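Long-range contacts in B-agarase (Saccharophagus degradans, PDB 4BQ2), which probably hydrolyses agarose chains from their ends, as an exo-acting beta-agarase of glycoside hydrolase family 50: residues Asp128-Asn133 with Ala365-Pro369; Leu121-Asp125 with Val158-Asp162. All blocks are in the same frame, centred on the assembly; numbering follows the deposited sequence.

The two contacts are neighbours, their centres about 14 Å apart. Along the chain the four segments interleave: 121-125, 128-133, 158-162, then 365-369 far downstream. Segments 121-125 and 128-133 belong to one long loop between strands 110-115 and 150-155 of the carbohydrate-binding-module-like β domain. Contact 2 ties that loop to the next connection of the same domain, leading from strand 150-155 to strand 166-174. Contact 1 joins it to the loop between strands 359-362 and 373-376, which belong to a separate antiparallel sheet. K159 of contact 2 also hydrogen-bonds to the carbonyl of N133 in contact 1, linking the two contacts directly.

Contact 1. Residues Asp128-Asn133 with Ala365-Pro369; sequences DVNDLN and AHSGP
OD1 of D131, lying against S367 CB at 3.6 Å, accepts the backbone N-H of N133 over 3.0 Å from N133 N to D131 OD1. This closes an Asx turn in the loop by which the β domain meets the loop 365-369. The amide comes from above the carboxylate plane, 47° out of it, while OD2 of D131 is hydrogen-bonded to the hydroxyl of S126. A chi1 of -178° swings D131 CG away from its own backbone N and brings the carboxylate alongside S367, whose CB also packs 3.8 Å from D131 CA. Upstream, a type I turn runs from D128 to D131, and a second Asx turn forms where N130 N donates to D128 OD1. Within these turns the N130 carbonyl comes near the H366 imidazole, and NE2 gives it a weak bond, 3.3 Å from H366 NE2 to N130 O and bent to 134° at the hydrogen. The N130 amide itself is engaged elsewhere, ND2 donating to the carbonyl of D449. The H366 ring also meets those of F450 and W451, and its backbone hydrogen-bonds with that of Y711. Beside the weak bond, N130 CB rests 3.9 Å from H366 NE2.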
loop_
_atom_site.group_PDB
_atom_site.type_symbol
_atom_site.label_atom_id
_atom_site.label_comp_id
_atom_site.label_asym_id
_atom_site.label_seq_id
_atom_site.Cartn_x
_atom_site.Cartn_y
_atom_site.Cartn_z
ATOM N N ASP A 128 9.336 17.492 3.047
ATOM C CA ASP A 128 7.920 17.316 2.685
ATOM C C ASP A 128 7.166 16.423 3.682
ATOM O O ASP A 128 7.627 15.330 4.005
ATOM C CB ASP A 128 7.823 16.750 1.257
ATOM C CG ASP A 128 6.425 16.226 0.904
ATOM O OD1 ASP A 128 5.413 16.906 1.189
ATOM O OD2 ASP A 128 6.341 15.125 0.314
ATOM N N VAL A 129 6.013 16.897 4.162
ATOM C CA VAL A 129 5.149 16.126 5.080
ATOM C C VAL A 129 4.715 14.758 4.497
ATOM O O VAL A 129 4.612 13.768 5.224
ATOM C CB VAL A 129 3.919 16.969 5.556
ATOM C CG1 VAL A 129 3.002 17.354 4.392
ATOM C CG2 VAL A 129 3.147 16.256 6.663
ATOM N N ASN A 130 4.485 14.704 3.183
ATOM C CA ASN A 130 4.109 13.450 2.513
ATOM C C ASN A 130 5.295 12.555 2.156
ATOM O O ASN A 130 5.113 11.516 1.503
ATOM C CB ASN A 130 3.296 13.739 1.248
ATOM C CG ASN A 130 1.907 14.254 1.561
ATOM O OD1 ASN A 130 1.461 14.204 2.714
ATOM N ND2 ASN A 130 1.215 14.755 0.542
ATOM N N ASP A 131 6.499 12.963 2.572
ATOM C CA ASP A 131 7.683 12.137 2.369
ATOM C C ASP A 131 7.879 11.183 3.549
ATOM O O ASP A 131 8.464 11.568 4.576
ATOM C CB ASP A 131 8.940 12.990 2.134
ATOM C CG ASP A 131 10.158 12.137 1.866
ATOM O OD1 ASP A 131 9.972 10.918 1.651
ATOM O OD2 ASP A 131 11.295 12.654 1.885
ATOM N N LEU A 132 7.386 9.944 3.401
ATOM C CA LEU A 132 7.509 8.934 4.463
ATOM C C LEU A 132 8.885 8.264 4.488
ATOM O O LEU A 132 9.174 7.513 5.375
ATOM C CB LEU A 132 6.409 7.857 4.335
ATOM C CG LEU A 132 4.990 8.471 4.250
ATOM C CD1 LEU A 132 3.915 7.400 4.173
ATOM C CD2 LEU A 132 4.724 9.399 5.427
ATOM N N ASN A 133 9.709 8.518 3.482
ATOM C CA ASN A 133 11.022 7.886 3.378
ATOM C C ASN A 133 12.058 8.479 4.309
ATOM O O ASN A 133 11.853 9.557 4.866
ATOM C CB ASN A 133 11.542 8.049 1.949
ATOM C CG ASN A 133 10.582 7.492 0.938
ATOM O OD1 ASN A 133 10.041 8.224 0.086
ATOM N ND2 ASN A 133 10.333 6.207 1.042
ATOM N N ALA A 365 8.291 12.779 -9.179
ATOM C CA ALA A 365 8.308 11.762 -8.134
ATOM C C ALA A 365 7.328 12.226 -7.079
ATOM O O ALA A 365 7.094 13.426 -6.951
ATOM C CB ALA A 365 9.701 11.634 -7.525
ATOM N N HIS A 366 6.751 11.298 -6.319
ATOM C CA HIS A 366 5.856 11.710 -5.233
ATOM C C HIS A 366 6.704 12.184 -4.064
ATOM O O HIS A 366 6.421 13.222 -3.454
ATOM C CB HIS A 366 4.945 10.563 -4.798
ATOM C CG HIS A 366 4.252 10.793 -3.487
ATOM N ND1 HIS A 366 3.000 11.380 -3.388
ATOM C CD2 HIS A 366 4.623 10.488 -2.222
ATOM C CE1 HIS A 366 2.633 11.410 -2.114
ATOM N NE2 HIS A 366 3.598 10.874 -1.389
ATOM N N SER A 367 7.754 11.427 -3.760
ATOM C CA SER A 367 8.625 11.761 -2.624
ATOM C C SER A 367 9.969 11.095 -2.819
ATOM O O SER A 367 10.098 10.175 -3.629
ATOM C CB SER A 367 7.978 11.292 -1.320
ATOM O OG SER A 367 7.796 9.885 -1.349
ATOM N N GLY A 368 10.973 11.561 -2.074
ATOM C CA GLY A 368 12.340 11.044 -2.188
ATOM C C GLY A 368 13.288 12.218 -2.385
ATOM O O GLY A 368 12.837 13.359 -2.524
ATOM N N PRO A 369 14.613 11.958 -2.389
ATOM C CA PRO A 369 15.607 13.044 -2.485
ATOM C C PRO A 369 15.651 13.693 -3.868
ATOM O O PRO A 369 16.150 14.808 -4.005
ATOM C CB PRO A 369 16.941 12.344 -2.179
ATOM C CG PRO A 369 16.710 10.892 -2.475
ATOM C CD PRO A 369 15.238 10.633 -2.221
#

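Contact 2. Residues Leu121-Asp125 with Val158-Asp162; sequences LEVPD and VKNLD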
loop_
_atom_site.group_PDB
_atom_site.type_symbol
_atom_site.label_atom_id
_atom_site.label_comp_id
_atom_site.label_asym_id
_atom_site.label_seq_id
_atom_site.Cartn_x
_atom_site.Cartn_y
_atom_site.Cartn_z
ATOM N N LEU A 121 18.403 9.508 11.413
ATOM C CA LEU A 121 17.354 10.440 11.846
ATOM C C LEU A 121 17.749 11.900 11.700
ATOM O O LEU A 121 16.871 12.743 11.564
ATOM C CB LEU A 121 16.862 10.168 13.279
ATOM C CG LEU A 121 16.228 8.807 13.630
ATOM C CD1 LEU A 121 15.682 8.837 15.058
ATOM C CD2 LEU A 121 15.124 8.384 12.665
ATOM N N GLU A 122 19.052 12.190 11.679
ATOM C CA GLU A 122 19.548 13.575 11.782
ATOM C C GLU A 122 19.096 14.506 10.653
ATOM O O GLU A 122 18.509 15.560 10.911
ATOM C CB GLU A 122 21.067 13.607 11.915
ATOM C CG GLU A 122 21.554 12.968 13.197
ATOM C CD GLU A 122 22.636 13.785 13.865
ATOM O OE1 GLU A 122 23.722 13.926 13.261
ATOM O OE2 GLU A 122 22.394 14.301 14.980
ATOM N N VAL A 123 19.396 14.146 9.411
ATOM C CA VAL A 123 18.698 14.760 8.287
ATOM C C VAL A 123 17.681 13.673 7.906
ATOM O O VAL A 123 18.026 12.731 7.206
ATOM C CB VAL A 123 19.655 15.179 7.136
ATOM C CG1 VAL A 123 18.877 15.672 5.912
ATOM C CG2 VAL A 123 20.638 16.251 7.615
ATOM N N PRO A 124 16.437 13.788 8.414
ATOM C CA PRO A 124 15.509 12.643 8.467
ATOM C C PRO A 124 14.897 12.238 7.126
ATOM O O PRO A 124 14.638 11.059 6.898
ATOM C CB PRO A 124 14.407 13.137 9.411
ATOM C CG PRO A 124 14.393 14.623 9.244
ATOM C CD PRO A 124 15.796 15.041 8.867
ATOM N N ASP A 125 14.646 13.223 6.270
ATOM C CA ASP A 125 14.004 13.029 4.972
ATOM C C ASP A 125 14.249 14.294 4.148
ATOM O O ASP A 125 15.192 15.061 4.431
ATOM C CB ASP A 125 12.492 12.750 5.128
ATOM C CG ASP A 125 11.809 13.708 6.122
ATOM O OD1 ASP A 125 12.051 14.936 6.057
ATOM O OD2 ASP A 125 11.035 13.234 6.973
ATOM N N VAL A 158 6.754 11.163 12.765
ATOM C CA VAL A 158 7.758 12.208 13.015
ATOM C C VAL A 158 9.125 11.584 13.323
ATOM O O VAL A 158 9.241 10.783 14.257
ATOM C CB VAL A 158 7.317 13.171 14.152
ATOM C CG1 VAL A 158 8.432 14.163 14.460
ATOM C CG2 VAL A 158 6.050 13.922 13.757
ATOM N N LYS A 159 10.137 11.934 12.536
ATOM C CA LYS A 159 11.485 11.362 12.721
ATOM C C LYS A 159 12.223 11.862 13.977
ATOM O O LYS A 159 13.012 11.124 14.593
ATOM C CB LYS A 159 12.359 11.605 11.491
ATOM C CG LYS A 159 12.175 10.554 10.382
ATOM C CD LYS A 159 11.130 10.980 9.350
ATOM C CE LYS A 159 11.221 10.100 8.081
ATOM N NZ LYS A 159 10.416 10.694 6.958
ATOM N N ASN A 160 11.994 13.120 14.330
ATOM C CA ASN A 160 12.617 13.682 15.526
ATOM C C ASN A 160 11.608 14.203 16.526
ATOM O O ASN A 160 11.094 15.329 16.392
ATOM C CB ASN A 160 13.629 14.743 15.122
ATOM C CG ASN A 160 14.759 14.142 14.320
ATOM O OD1 ASN A 160 15.580 13.389 14.858
ATOM N ND2 ASN A 160 14.761 14.393 13.019
ATOM N N LEU A 161 11.321 13.351 17.502
ATOM C CA LEU A 161 10.415 13.645 18.599
ATOM C C LEU A 161 11.080 14.608 19.592
ATOM O O LEU A 161 12.298 14.768 19.562
ATOM C CB LEU A 161 10.006 12.355 19.328
ATOM C CG LEU A 161 9.151 11.331 18.562
ATOM C CD1 LEU A 161 8.738 10.200 19.489
ATOM C CD2 LEU A 161 7.920 11.984 17.920
ATOM N N ASP A 162 10.271 15.218 20.466
ATOM C CA ASP A 162 10.782 16.030 21.586
ATOM C C ASP A 162 11.201 15.093 22.712
ATOM O O ASP A 162 10.396 14.719 23.561
ATOM C CB ASP A 162 9.697 17.031 22.060
ATOM C CG ASP A 162 10.151 17.924 23.221
ATOM O OD1 ASP A 162 11.326 17.868 23.662
ATOM O OD2 ASP A 162 9.292 18.684 23.696
#
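N160 and L121 meet through a nearly straight hydrogen bond, 3.0 Å from N160 ND2 to L121 O with 166° at the hydrogen. The acceptor lies almost in the plane of the N160 amide, whereas the donor is tilted 35° from the L121 carbonyl plane. A side chain thus satisfies a main-chain oxygen and pins together two inter-strand loops of the carbohydrate-binding-module-like domain. The second polar link is the salt bridge from K159 NZ to D125 OD2, 2.6 Å long, which uses the anti lone pair of OD2. Both ends have further partners: K159 NZ also donates to the carbonyl of N133, and D125 OD1 accepts the backbone N-H of G127, two residues on. Between the two links sits P124. The K159 chain bends at chi2 (93°) as it passes the proline, and K159 CB is squeezed to 3.3 Å from P124 CB, a close approach for two carbons. P124 CG lies 3.8 Å from N160 ND2, the two side chains crossing at about a right angle. L121 brings CD1 to 3.5 Å from K159 O and also packs against R100 of strand 97-104. Because K159 is buried, its ammonium probably depends on the D125 carboxylate for charge compensation, and the N133 carbonyl would add to that stabilisation while the G127 N-H probably helps to fix the carboxylate's rotation.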